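Local coordinates for serine protease (Nocardiopsis alba, PDB 2OUA), which probably cleaves proteins internally as a chymotrypsin-like serine endopeptidase, this chain being the protease part of a longer precursor, at residues A[59-64]-A[156-161]; A[115-120]-A[172-177]; A[132-137]-A[145-150]. All blocks are in the same frame, centred on the assembly; numbering follows the deposited sequence.

Contact 1: A[59-64]-A[156-161]; sequences GNDAAF and VTSGGS. With AES (4-(2-aminoethyl)benzenesulfonyl fluoride), chain E.
Asp61 and Ser158 meet through a single polar bond that carries most of this buried contact. Ser158 OG donates to Asp61 OD2 at 2.6 Å, using the anti lone pair, which points away from the other carboxylate oxygen. Both groups are swung out in the same sense: Asp61 holds CG anti to its backbone N (chi1 -169°) and Ser158 does the same with OG (174°), and this brings hydroxyl and carboxylate together between the two segments. The same OD2 is also bonded to ND1 of His35, so one oxygen serves two partners, which should restrain the carboxylate's rotation. Ser158 OG is held in its turn by the hydroxyl of Tyr123, a second-shell contact that steadies the first.

Nonpolar packing adds little. Val156 CG2 lies 4.2 Å from Asp61 O, a buried carbonyl oxygen for which the model offers no partner.

The strand that carries Ser158 also binds the inhibitor. The inhibitor amine N8 donates to Gly160 O at 3.0 Å, while its sulfonyl oxygen O2S sits 3.0 Å from Gly159 CA. Thr157, whose CB is directed away from segment 59-64, brings CG2 to 3.2 Å from O1S of the inhibitor, and its OG1 is tied to the carbonyl of Gly145.

The backbone is irregular at both places: Asp61 and Ala62 form a classic beta bulge opposite Val56, and Ser158 with Gly159 forms another, opposite strand 167-174. A strand that both lines the inhibitor pocket and hydrogen-bonds the triad aspartate through a serine hydroxyl is familiar from chymotrypsin-like proteases, the Ser-His-Asp triad here being consistent with Ser143, His35 and Asp61.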
ATOM      1  N   GLY A  59      -7.295 -12.439   7.102  1.00  9.80           N
ATOM      2  CA  GLY A  59      -6.787 -12.272   8.459  1.00  9.68           C
ATOM      3  C   GLY A  59      -6.199 -10.881   8.505  1.00  9.30           C
ATOM      4  O   GLY A  59      -6.726  -9.980   9.155  1.00  8.61           O
ATOM      5  N   ASN A  60      -5.076 -10.721   7.810  1.00  9.42           N
ATOM      6  CA  ASN A  60      -4.422  -9.430   7.672  1.00  9.09           C
ATOM      7  C   ASN A  60      -4.501  -9.236   6.162  1.00  8.81           C
ATOM      8  O   ASN A  60      -5.145 -10.027   5.470  1.00  9.83           O
ATOM      9  CB  ASN A  60      -2.951  -9.501   8.103  1.00 10.92           C
ATOM     10  CG  ASN A  60      -2.779  -9.877   9.567  1.00 13.69           C
ATOM     11  OD1 ASN A  60      -3.270  -9.189  10.465  1.00 16.87           O
ATOM     12  ND2 ASN A  60      -2.072 -10.972   9.814  1.00 11.98           N
ATOM     13  N   ASP A  61      -3.892  -8.179   5.646  1.00  7.83           N
ATOM     14  CA  ASP A  61      -3.862  -7.969   4.201  1.00  8.73           C
ATOM     15  C   ASP A  61      -2.565  -7.223   3.986  1.00  7.95           C
ATOM     16  O   ASP A  61      -2.551  -6.040   3.655  1.00  6.61           O
ATOM     17  CB  ASP A  61      -5.050  -7.140   3.712  1.00  7.83           C
ATOM     18  CG  ASP A  61      -5.161  -7.140   2.193  1.00  9.96           C
ATOM     19  OD1 ASP A  61      -4.289  -7.755   1.542  1.00  9.16           O
ATOM     20  OD2 ASP A  61      -6.112  -6.536   1.644  1.00  9.50           O
ATOM     21  N   ALA A  62      -1.467  -7.942   4.195  1.00  9.02           N
ATOM     22  CA  ALA A  62      -0.139  -7.361   4.109  1.00  7.44           C
ATOM     23  C   ALA A  62       0.839  -8.207   3.314  1.00  7.51           C
ATOM     24  O   ALA A  62       0.723  -9.431   3.246  1.00  5.48           O
ATOM     25  CB  ALA A  62       0.399  -7.149   5.517  1.00 11.34           C
ATOM     26  N   ALA A  63       1.821  -7.547   2.716  1.00  6.77           N
ATOM     27  CA  ALA A  63       2.807  -8.267   1.937  1.00  6.90           C
ATOM     28  C   ALA A  63       4.054  -7.434   1.693  1.00  7.28           C
ATOM     29  O   ALA A  63       4.026  -6.201   1.774  1.00  6.41           O
ATOM     30  CB  ALA A  63       2.202  -8.688   0.603  1.00  5.51           C
ATOM     31  N   PHE A  64       5.153  -8.126   1.421  1.00  5.99           N
ATOM     32  CA  PHE A  64       6.414  -7.465   1.111  1.00  7.98           C
ATOM     33  C   PHE A  64       6.947  -8.131  -0.141  1.00  8.99           C
ATOM     34  O   PHE A  64       7.116  -9.354  -0.183  1.00  8.69           O
ATOM     35  CB  PHE A  64       7.448  -7.623   2.228  1.00  7.73           C
ATOM     36  CG  PHE A  64       8.799  -7.034   1.876  1.00  9.55           C
ATOM     37  CD1 PHE A  64       8.959  -5.655   1.737  1.00  9.28           C
ATOM     38  CD2 PHE A  64       9.895  -7.863   1.633  1.00  9.74           C
ATOM     39  CE1 PHE A  64      10.190  -5.109   1.356  1.00  9.81           C
ATOM     40  CE2 PHE A  64      11.131  -7.329   1.252  1.00  9.27           C
ATOM     41  CZ  PHE A  64      11.279  -5.949   1.113  1.00  9.25           C
ATOM     42  N   VAL A 156      -1.393   0.503   3.628  1.00  6.49           N
ATOM     43  CA  VAL A 156      -1.604   0.118   2.242  1.00  7.07           C
ATOM     44  C   VAL A 156      -3.068  -0.251   2.002  1.00  7.29           C
ATOM     45  O   VAL A 156      -3.708  -0.906   2.828  1.00  5.10           O
ATOM     46  CB  VAL A 156      -0.679  -1.062   1.835  1.00  7.37           C
ATOM     47  CG1 VAL A 156       0.787  -0.649   2.014  1.00  6.97           C
ATOM     48  CG2 VAL A 156      -0.987  -2.300   2.672  1.00  6.61           C
ATOM     49  N   THR A 157      -3.590   0.186   0.859  1.00  6.67           N
ATOM     50  CA  THR A 157      -4.983  -0.051   0.483  1.00  7.50           C
ATOM     51  C   THR A 157      -5.382  -1.523   0.497  1.00  8.21           C
ATOM     52  O   THR A 157      -4.781  -2.342  -0.194  1.00  8.67           O
ATOM     53  CB  THR A 157      -5.258   0.520  -0.910  1.00  6.96           C
ATOM     54  OG1 THR A 157      -4.865   1.896  -0.936  1.00  8.73           O
ATOM     55  CG2 THR A 157      -6.738   0.411  -1.251  1.00  5.95           C
ATOM     56  N   SER A 158      -6.419  -1.849   1.272  1.00  6.87           N
ATOM     57  CA  SER A 158      -6.886  -3.225   1.386  1.00  8.38           C
ATOM     58  C   SER A 158      -8.178  -3.498   0.614  1.00 10.05           C
ATOM     59  O   SER A 158      -8.314  -4.527  -0.052  1.00 10.79           O
ATOM     60  CB  SER A 158      -7.091  -3.585   2.861  1.00  8.10           C
ATOM     61  OG  SER A 158      -7.667  -4.880   2.990  1.00 10.31           O
ATOM     62  N   GLY A 159      -9.131  -2.582   0.717  1.00  9.47           N
ATOM     63  CA  GLY A 159     -10.392  -2.764   0.024  1.00 11.13           C
ATOM     64  C   GLY A 159     -11.418  -1.757   0.496  1.00 12.65           C
ATOM     65  O   GLY A 159     -11.091  -0.830   1.233  1.00 11.80           O
ATOM     66  N   GLY A 160     -12.664  -1.929   0.073  1.00 13.15           N
ATOM     67  CA  GLY A 160     -13.693  -0.996   0.489  1.00 15.28           C
ATOM     68  C   GLY A 160     -14.957  -1.109  -0.328  1.00 16.00           C
ATOM     69  O   GLY A 160     -15.198  -2.122  -0.982  1.00 14.66           O
ATOM     70  N   SER A 161     -15.764  -0.056  -0.291  1.00 17.03           N
ATOM     71  CA  SER A 161     -17.022  -0.030  -1.021  1.00 18.11           C
ATOM     72  C   SER A 161     -17.132   1.234  -1.858  1.00 18.13           C
ATOM     73  O   SER A 161     -16.436   2.217  -1.608  1.00 17.82           O
ATOM     74  CB  SER A 161     -18.188  -0.093  -0.036  1.00 19.06           C
ATOM     75  OG  SER A 161     -18.127   0.996   0.872  1.00 21.90           O
TER
HETATM   76  C3  AES E9001     -11.741  -4.077  -5.000  1.00 34.83           C
HETATM   77  C2  AES E9001     -10.447  -3.767  -4.591  1.00 35.61           C
HETATM   78  C1  AES E9001     -10.127  -2.463  -4.222  1.00 35.23           C
HETATM   79  S   AES E9001      -8.514  -2.082  -3.660  1.00 35.49           S
HETATM   80  O1S AES E9001      -8.216  -0.640  -3.947  1.00 35.18           O
HETATM   81  O2S AES E9001      -8.431  -2.318  -2.181  1.00 35.15           O
HETATM   82  C6  AES E9001     -11.101  -1.469  -4.270  1.00 34.45           C
HETATM   83  C5  AES E9001     -12.393  -1.779  -4.680  1.00 34.23           C
HETATM   84  C4  AES E9001     -12.715  -3.086  -5.045  1.00 34.91           C
HETATM   85  C7  AES E9001     -14.140  -3.435  -5.481  1.00 35.00           C
HETATM   86  C8  AES E9001     -15.154  -3.217  -4.355  1.00 36.02           C
HETATM   87  N8  AES E9001     -14.810  -4.059  -3.200  1.00 36.14           N

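Contact 2: A[115-120]-A[172-177]; sequences QARNQT and YQEVNP
Arg117 reaches Glu174 with its inner nitrogen: NE donates to OE2 at 2.9 Å and 164°, a salt bridge whose acceptor lies in the guanidinium plane. Seen from the carboxylate the approach is different, for the donor stands above that plane by 41°, and the two flat groups are turned 50° against each other. An extended arginine chain from CG to NE covers the distance, whereas the glutamate folds back at chi2 to offer its oxygens.

One water fills the angle between the groups. It accepts from Arg117 NH2 at 2.8 Å and from the hydroxyl of Tyr172 at 2.6 Å, and donates to Glu174 OE1 at 2.7 Å. Lying at the edge of both the guanidinium and the tyrosine ring, it bridges Arg117 NH2 and Tyr172 OH, themselves 3.8 Å apart, and links both to the carboxylate.

Further out, each charged group has additional support. Thr132 OG1, on the intervening strand, also bonds Glu174 OE2, giving this oxygen two partners while OE1 takes the water, and Arg117 NH2 also binds the carbonyl of Ala94. A sulfate ion, probably from the crystallisation liquor, makes a long, weak ion pair with NH1.

Two side-chain amides bond to the backbone of these same residues. Gln119 NE2 donates to Arg117 O at 3.0 Å, spanning the corner at 117-118, and Gln173 NE2 donates to Glu174 O, also at 3.0 Å, just before helix 176-181. Asn118 and Gln119 form a G1 bulge opposite Leu131. Strands 108-116 and 167-174 flank strand 131-134, and the water-supported salt bridge links their ends across it, at one end of the six-stranded antiparallel barrel of a chymotrypsin-like protease.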
ATOM      1  N   GLN A 115     -11.117   7.610   9.805  1.00  9.19           N
ATOM      2  CA  GLN A 115     -12.324   7.517  10.623  1.00 10.49           C
ATOM      3  C   GLN A 115     -12.289   6.602  11.839  1.00 10.37           C
ATOM      4  O   GLN A 115     -12.815   6.955  12.895  1.00 10.24           O
ATOM      5  CB  GLN A 115     -13.504   7.130   9.727  1.00 10.91           C
ATOM      6  CG  GLN A 115     -13.749   8.126   8.597  1.00 13.05           C
ATOM      7  CD  GLN A 115     -14.893   7.730   7.681  1.00 15.23           C
ATOM      8  OE1 GLN A 115     -14.971   6.592   7.221  1.00 16.74           O
ATOM      9  NE2 GLN A 115     -15.780   8.680   7.395  1.00 15.26           N
ATOM     10  N   ALA A 116     -11.683   5.429  11.703  1.00  9.67           N
ATOM     11  CA  ALA A 116     -11.628   4.497  12.817  1.00 10.70           C
ATOM     12  C   ALA A 116     -10.593   3.415  12.577  1.00 10.47           C
ATOM     13  O   ALA A 116     -10.282   3.084  11.431  1.00 11.35           O
ATOM     14  CB  ALA A 116     -12.995   3.861  13.025  1.00 10.69           C
ATOM     15  N   ARG A 117     -10.060   2.869  13.664  1.00  9.82           N
ATOM     16  CA  ARG A 117      -9.074   1.803  13.580  1.00 10.07           C
ATOM     17  C   ARG A 117      -9.656   0.520  14.166  1.00 11.58           C
ATOM     18  O   ARG A 117     -10.781   0.515  14.673  1.00 12.24           O
ATOM     19  CB  ARG A 117      -7.788   2.187  14.332  1.00 10.60           C
ATOM     20  CG  ARG A 117      -7.026   3.345  13.688  1.00  9.58           C
ATOM     21  CD  ARG A 117      -5.554   3.368  14.089  1.00 10.24           C
ATOM     22  NE  ARG A 117      -4.770   4.161  13.139  1.00 11.61           N
ATOM     23  CZ  ARG A 117      -4.616   5.481  13.202  1.00 12.42           C
ATOM     24  NH1 ARG A 117      -5.180   6.173  14.185  1.00 10.54           N
ATOM     25  NH2 ARG A 117      -3.926   6.115  12.258  1.00 10.33           N
ATOM     26  N   ASN A 118      -8.896  -0.567  14.072  1.00 11.03           N
ATOM     27  CA  ASN A 118      -9.323  -1.855  14.606  1.00 13.16           C
ATOM     28  C   ASN A 118     -10.623  -2.328  13.964  1.00 12.07           C
ATOM     29  O   ASN A 118     -11.512  -2.830  14.649  1.00 12.96           O
ATOM     30  CB  ASN A 118      -9.521  -1.753  16.123  1.00 16.14           C
ATOM     31  CG  ASN A 118      -8.359  -1.067  16.820  1.00 19.99           C
ATOM     32  OD1 ASN A 118      -7.229  -1.557  16.802  1.00 21.02           O
ATOM     33  ND2 ASN A 118      -8.636   0.075  17.440  1.00 20.31           N
ATOM     34  N   GLN A 119     -10.728  -2.174  12.650  1.00  9.28           N
ATOM     35  CA  GLN A 119     -11.931  -2.581  11.937  1.00 10.52           C
ATOM     36  C   GLN A 119     -11.786  -3.955  11.289  1.00  9.84           C
ATOM     37  O   GLN A 119     -10.710  -4.328  10.814  1.00  7.76           O
ATOM     38  CB  GLN A 119     -12.277  -1.552  10.853  1.00 10.79           C
ATOM     39  CG  GLN A 119     -12.492  -0.132  11.369  1.00 14.81           C
ATOM     40  CD  GLN A 119     -13.716  -0.014  12.253  1.00 16.18           C
ATOM     41  OE1 GLN A 119     -14.846  -0.095  11.778  1.00 20.10           O
ATOM     42  NE2 GLN A 119     -13.494   0.169  13.549  1.00 16.13           N
ATOM     43  N   THR A 120     -12.877  -4.709  11.292  1.00  9.29           N
ATOM     44  CA  THR A 120     -12.895  -6.021  10.658  1.00  9.53           C
ATOM     45  C   THR A 120     -13.863  -5.903   9.486  1.00 11.61           C
ATOM     46  O   THR A 120     -14.970  -5.372   9.629  1.00 11.41           O
ATOM     47  CB  THR A 120     -13.389  -7.131  11.620  1.00 10.76           C
ATOM     48  OG1 THR A 120     -12.457  -7.283  12.697  1.00  8.10           O
ATOM     49  CG2 THR A 120     -13.511  -8.459  10.882  1.00  9.12           C
ATOM     50  N   TYR A 172      -7.479   0.351   5.039  1.00  7.58           N
ATOM     51  CA  TYR A 172      -6.084   0.062   4.758  1.00  7.17           C
ATOM     52  C   TYR A 172      -5.429  -0.742   5.866  1.00  6.68           C
ATOM     53  O   TYR A 172      -5.859  -0.711   7.024  1.00  6.90           O
ATOM     54  CB  TYR A 172      -5.302   1.358   4.486  1.00  6.38           C
ATOM     55  CG  TYR A 172      -5.112   2.319   5.649  1.00  6.64           C
ATOM     56  CD1 TYR A 172      -4.200   2.044   6.675  1.00  8.02           C
ATOM     57  CD2 TYR A 172      -5.776   3.544   5.671  1.00  7.10           C
ATOM     58  CE1 TYR A 172      -3.950   2.980   7.690  1.00  8.59           C
ATOM     59  CE2 TYR A 172      -5.535   4.481   6.671  1.00  7.77           C
ATOM     60  CZ  TYR A 172      -4.623   4.198   7.676  1.00  8.85           C
ATOM     61  OH  TYR A 172      -4.374   5.146   8.642  1.00  9.85           O
ATOM     62  N   GLN A 173      -4.409  -1.503   5.478  1.00  6.05           N
ATOM     63  CA  GLN A 173      -3.628  -2.316   6.396  1.00  5.57           C
ATOM     64  C   GLN A 173      -2.538  -1.390   6.933  1.00  5.74           C
ATOM     65  O   GLN A 173      -1.791  -0.793   6.154  1.00  6.49           O
ATOM     66  CB  GLN A 173      -3.000  -3.490   5.634  1.00  5.16           C
ATOM     67  CG  GLN A 173      -1.735  -4.077   6.256  1.00  4.42           C
ATOM     68  CD  GLN A 173      -2.011  -4.903   7.495  1.00  5.57           C
ATOM     69  OE1 GLN A 173      -2.811  -5.839   7.463  1.00  5.89           O
ATOM     70  NE2 GLN A 173      -1.336  -4.572   8.596  1.00  5.61           N
ATOM     71  N   GLU A 174      -2.460  -1.255   8.252  1.00  5.49           N
ATOM     72  CA  GLU A 174      -1.462  -0.387   8.871  1.00  7.08           C
ATOM     73  C   GLU A 174      -0.061  -0.808   8.451  1.00  6.94           C
ATOM     74  O   GLU A 174       0.235  -2.004   8.355  1.00  6.90           O
ATOM     75  CB  GLU A 174      -1.580  -0.439  10.396  1.00  6.85           C
ATOM     76  CG  GLU A 174      -2.833   0.225  10.967  1.00  8.71           C
ATOM     77  CD  GLU A 174      -2.765   1.745  10.962  1.00 11.50           C
ATOM     78  OE1 GLU A 174      -1.652   2.301  10.832  1.00 12.20           O
ATOM     79  OE2 GLU A 174      -3.828   2.389  11.111  1.00 10.72           O
ATOM     80  N   VAL A 175       0.807   0.172   8.219  1.00  6.25           N
ATOM     81  CA  VAL A 175       2.163  -0.132   7.781  1.00  6.62           C
ATOM     82  C   VAL A 175       3.108  -0.570   8.900  1.00  8.63           C
ATOM     83  O   VAL A 175       3.923  -1.471   8.706  1.00  8.99           O
ATOM     84  CB  VAL A 175       2.792   1.076   7.032  1.00  7.91           C
ATOM     85  CG1 VAL A 175       3.106   2.204   8.013  1.00  7.63           C
ATOM     86  CG2 VAL A 175       4.053   0.629   6.292  1.00  8.11           C
ATOM     87  N   ASN A 176       3.001   0.043  10.072  1.00  8.80           N
ATOM     88  CA  ASN A 176       3.904  -0.309  11.164  1.00  9.40           C
ATOM     89  C   ASN A 176       3.905  -1.778  11.556  1.00 10.93           C
ATOM     90  O   ASN A 176       4.961  -2.339  11.846  1.00  9.76           O
ATOM     91  CB  ASN A 176       3.649   0.582  12.381  1.00 10.34           C
ATOM     92  CG  ASN A 176       4.201   1.980  12.185  1.00 11.41           C
ATOM     93  OD1 ASN A 176       5.112   2.180  11.381  1.00 10.71           O
ATOM     94  ND2 ASN A 176       3.670   2.952  12.923  1.00 11.59           N
ATOM     95  N   PRO A 177       2.728  -2.426  11.584  1.00 11.42           N
ATOM     96  CA  PRO A 177       2.726  -3.842  11.952  1.00 12.22           C
ATOM     97  C   PRO A 177       3.579  -4.678  10.991  1.00 12.66           C
ATOM     98  O   PRO A 177       4.160  -5.691  11.390  1.00 13.53           O
ATOM     99  CB  PRO A 177       1.248  -4.209  11.891  1.00 12.46           C
ATOM    100  CG  PRO A 177       0.583  -2.935  12.339  1.00 12.50           C
ATOM    101  CD  PRO A 177       1.355  -1.887  11.559  1.00 10.90           C
TER
HETATM  102  O   HOH W   1      -2.408   4.865  10.333  1.00 11.23           O

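Contact 3: A[132-137]-A[145-150]; sequences TRTSVC and GSFISG
Inside the six-stranded antiparallel barrel of this chymotrypsin-like protease, Phe147 from strand 146-149 projects across the interior to meet Thr134, the last residue of strand 131-134, and Val136, in the loop that follows. The two strands are not neighbours: strands 167-174 and 152-160 lie between them in the sheet, and the contact is made from wall to wall, by side chains alone.

A single ring atom does most of the touching. Phe147 CE2 comes within 3.6 Å of Thr134 OG1, approaching it obliquely, and within 4.0 Å of the CG2 methyl of the same residue. Val136 packs from another quarter, its CG2 lying near the ring plane, at the edge, 4.1 Å from CE2. The valine and the phenylalanine side chains run past each other in opposite senses.

Around the ring the barrel closes in. Tyr172 meets it with the ring planes at about 30°, and Val100 and Arg102 of strand 99-104 also touch it, so that several strands converge on this one aromatic. The connection between the two segments is short and carries Ser143, the predicted nucleophile of the charge relay, as well as several residues of the inhibitor pocket. At its start, the disulfide from Cys137 to Cys164 ties the chain down, and the carbonyl of Val136 binds Thr170 OG1.

Thr134 is placed by two bonds of its own hydroxyl. With chi1 at 76°, OG1 sits between its backbone N and carbonyl carbon, where it is hydrogen-bonded to the carbonyl of Thr170 on the adjacent strand. The same oxygen accepts from the backbone of Val136 in an ST turn, with Val136 N to Thr134 OG1 at 3.3 Å and an angle of 161°.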
ATOM      1  N   THR A 132      -7.941  -0.029   9.128  1.00  7.69           N
ATOM      2  CA  THR A 132      -8.298   1.339   9.436  1.00  7.96           C
ATOM      3  C   THR A 132      -9.227   1.860   8.348  1.00  9.65           C
ATOM      4  O   THR A 132      -8.920   1.774   7.158  1.00  9.11           O
ATOM      5  CB  THR A 132      -7.037   2.213   9.523  1.00  7.92           C
ATOM      6  OG1 THR A 132      -6.211   1.733  10.594  1.00  7.14           O
ATOM      7  CG2 THR A 132      -7.409   3.672   9.768  1.00  6.80           C
ATOM      8  N   ARG A 133     -10.371   2.390   8.766  1.00  8.62           N
ATOM      9  CA  ARG A 133     -11.366   2.912   7.839  1.00  8.87           C
ATOM     10  C   ARG A 133     -11.148   4.385   7.522  1.00  8.24           C
ATOM     11  O   ARG A 133     -10.807   5.170   8.406  1.00  7.74           O
ATOM     12  CB  ARG A 133     -12.767   2.718   8.422  1.00 12.47           C
ATOM     13  CG  ARG A 133     -13.893   3.235   7.548  1.00 14.98           C
ATOM     14  CD  ARG A 133     -15.242   2.804   8.107  1.00 21.87           C
ATOM     15  NE  ARG A 133     -15.525   3.399   9.408  1.00 26.22           N
ATOM     16  CZ  ARG A 133     -16.209   4.524   9.582  1.00 30.28           C
ATOM     17  NH1 ARG A 133     -16.685   5.180   8.530  1.00 33.83           N
ATOM     18  NH2 ARG A 133     -16.418   4.999  10.805  1.00 30.30           N
ATOM     19  N   THR A 134     -11.342   4.748   6.257  1.00  8.06           N
ATOM     20  CA  THR A 134     -11.189   6.136   5.824  1.00  9.05           C
ATOM     21  C   THR A 134     -12.329   6.488   4.871  1.00  8.17           C
ATOM     22  O   THR A 134     -13.019   5.603   4.359  1.00  9.08           O
ATOM     23  CB  THR A 134      -9.861   6.378   5.076  1.00  8.37           C
ATOM     24  OG1 THR A 134      -9.957   5.845   3.752  1.00  8.74           O
ATOM     25  CG2 THR A 134      -8.701   5.712   5.807  1.00  9.27           C
ATOM     26  N   SER A 135     -12.508   7.780   4.624  1.00  7.71           N
ATOM     27  CA  SER A 135     -13.571   8.252   3.742  1.00  9.30           C
ATOM     28  C   SER A 135     -13.087   8.399   2.305  1.00 10.88           C
ATOM     29  O   SER A 135     -13.747   9.030   1.479  1.00 11.80           O
ATOM     30  CB  SER A 135     -14.090   9.600   4.238  1.00  9.53           C
ATOM     31  OG  SER A 135     -13.043  10.555   4.241  1.00 10.41           O
ATOM     32  N   VAL A 136     -11.927   7.825   2.008  1.00 12.35           N
ATOM     33  CA  VAL A 136     -11.371   7.903   0.662  1.00 13.08           C
ATOM     34  C   VAL A 136     -11.954   6.803  -0.219  1.00 13.26           C
ATOM     35  O   VAL A 136     -12.250   5.714   0.261  1.00 12.89           O
ATOM     36  CB  VAL A 136      -9.833   7.755   0.689  1.00 14.73           C
ATOM     37  CG1 VAL A 136      -9.259   7.997  -0.707  1.00 15.01           C
ATOM     38  CG2 VAL A 136      -9.237   8.734   1.695  1.00 12.01           C
ATOM     39  N   CYS A 137     -12.123   7.097  -1.506  1.00 13.36           N
ATOM     40  CA  CYS A 137     -12.659   6.132  -2.467  1.00 15.39           C
ATOM     41  C   CYS A 137     -11.501   5.349  -3.079  1.00 14.61           C
ATOM     42  O   CYS A 137     -10.351   5.788  -3.020  1.00 14.49           O
ATOM     43  CB  CYS A 137     -13.389   6.866  -3.595  1.00 17.06           C
ATOM     44  SG  CYS A 137     -12.235   7.928  -4.521  1.00 19.88           S
ATOM     45  N   GLY A 145      -1.914   0.155  -2.715  1.00  7.32           N
ATOM     46  CA  GLY A 145      -1.452   1.531  -2.806  1.00  8.96           C
ATOM     47  C   GLY A 145      -1.185   2.223  -1.484  1.00  8.38           C
ATOM     48  O   GLY A 145      -1.639   1.788  -0.428  1.00  9.57           O
ATOM     49  N   SER A 146      -0.457   3.331  -1.557  1.00  6.59           N
ATOM     50  CA  SER A 146      -0.078   4.092  -0.379  1.00  7.91           C
ATOM     51  C   SER A 146      -1.181   4.941   0.256  1.00  7.59           C
ATOM     52  O   SER A 146      -1.979   5.559  -0.447  1.00  7.82           O
ATOM     53  CB  SER A 146       1.087   5.039  -0.721  1.00  7.58           C
ATOM     54  OG  SER A 146       1.872   4.562  -1.802  1.00  8.66           O
ATOM     55  N   PHE A 147      -1.233   4.916   1.590  1.00  6.95           N
ATOM     56  CA  PHE A 147      -2.112   5.787   2.374  1.00  7.81           C
ATOM     57  C   PHE A 147      -1.063   6.546   3.170  1.00  7.44           C
ATOM     58  O   PHE A 147      -0.258   5.951   3.905  1.00  6.60           O
ATOM     59  CB  PHE A 147      -3.053   5.060   3.342  1.00  7.03           C
ATOM     60  CG  PHE A 147      -4.425   4.829   2.783  1.00  5.85           C
ATOM     61  CD1 PHE A 147      -4.683   3.668   2.070  1.00  6.21           C
ATOM     62  CD2 PHE A 147      -5.439   5.775   2.918  1.00  7.18           C
ATOM     63  CE1 PHE A 147      -5.920   3.447   1.502  1.00  7.78           C
ATOM     64  CE2 PHE A 147      -6.704   5.557   2.339  1.00  7.30           C
ATOM     65  CZ  PHE A 147      -6.932   4.385   1.630  1.00  8.50           C
ATOM     66  N   ILE A 148      -1.058   7.858   3.000  1.00  8.14           N
ATOM     67  CA  ILE A 148      -0.067   8.692   3.656  1.00  8.53           C
ATOM     68  C   ILE A 148      -0.677   9.986   4.193  1.00  8.35           C
ATOM     69  O   ILE A 148      -1.583  10.553   3.584  1.00  8.56           O
ATOM     70  CB  ILE A 148       1.072   9.018   2.648  1.00  7.94           C
ATOM     71  CG1 ILE A 148       2.167   9.845   3.316  1.00  7.82           C
ATOM     72  CG2 ILE A 148       0.494   9.745   1.437  1.00 10.06           C
ATOM     73  CD1 ILE A 148       3.351  10.123   2.409  1.00  7.64           C
ATOM     74  N   SER A 149      -0.199  10.431   5.351  1.00  8.64           N
ATOM     75  CA  SER A 149      -0.671  11.677   5.954  1.00  9.62           C
ATOM     76  C   SER A 149       0.533  12.607   6.030  1.00 10.34           C
ATOM     77  O   SER A 149       1.453  12.373   6.811  1.00  9.98           O
ATOM     78  CB  SER A 149      -1.228  11.432   7.359  1.00 10.99           C
ATOM     79  OG  SER A 149      -2.346  10.566   7.317  1.00 11.58           O
ATOM     80  N   GLY A 150       0.525  13.659   5.221  1.00 10.89           N
ATOM     81  CA  GLY A 150       1.651  14.580   5.215  1.00 12.21           C
ATOM     82  C   GLY A 150       2.856  13.833   4.677  1.00 12.19           C
ATOM     83  O   GLY A 150       2.862  13.420   3.518  1.00 13.32           O
TER

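Overall arrangement
From the N terminus, segment 59-64 comes first, at the start of strand 62-69 in the N-terminal beta barrel. Segment 115-120 follows, then 132-137, whose partner 145-150 arrives after only seven residues, making contact 3 the shortest loop. Segment 156-161 next closes contact 1, and 172-177 finally closes contact 2. Contacts 1 and 2 therefore cross, while contact 3 is nested within both. Contact 1 joins the N-terminal barrel to the C-terminal one; contacts 2 and 3 stay within the C-terminal barrel, one at the strand ends, the other through its interior. Backbone pairing of Val156 with Gln173, and of Ala116 with Arg133, stitches the three together.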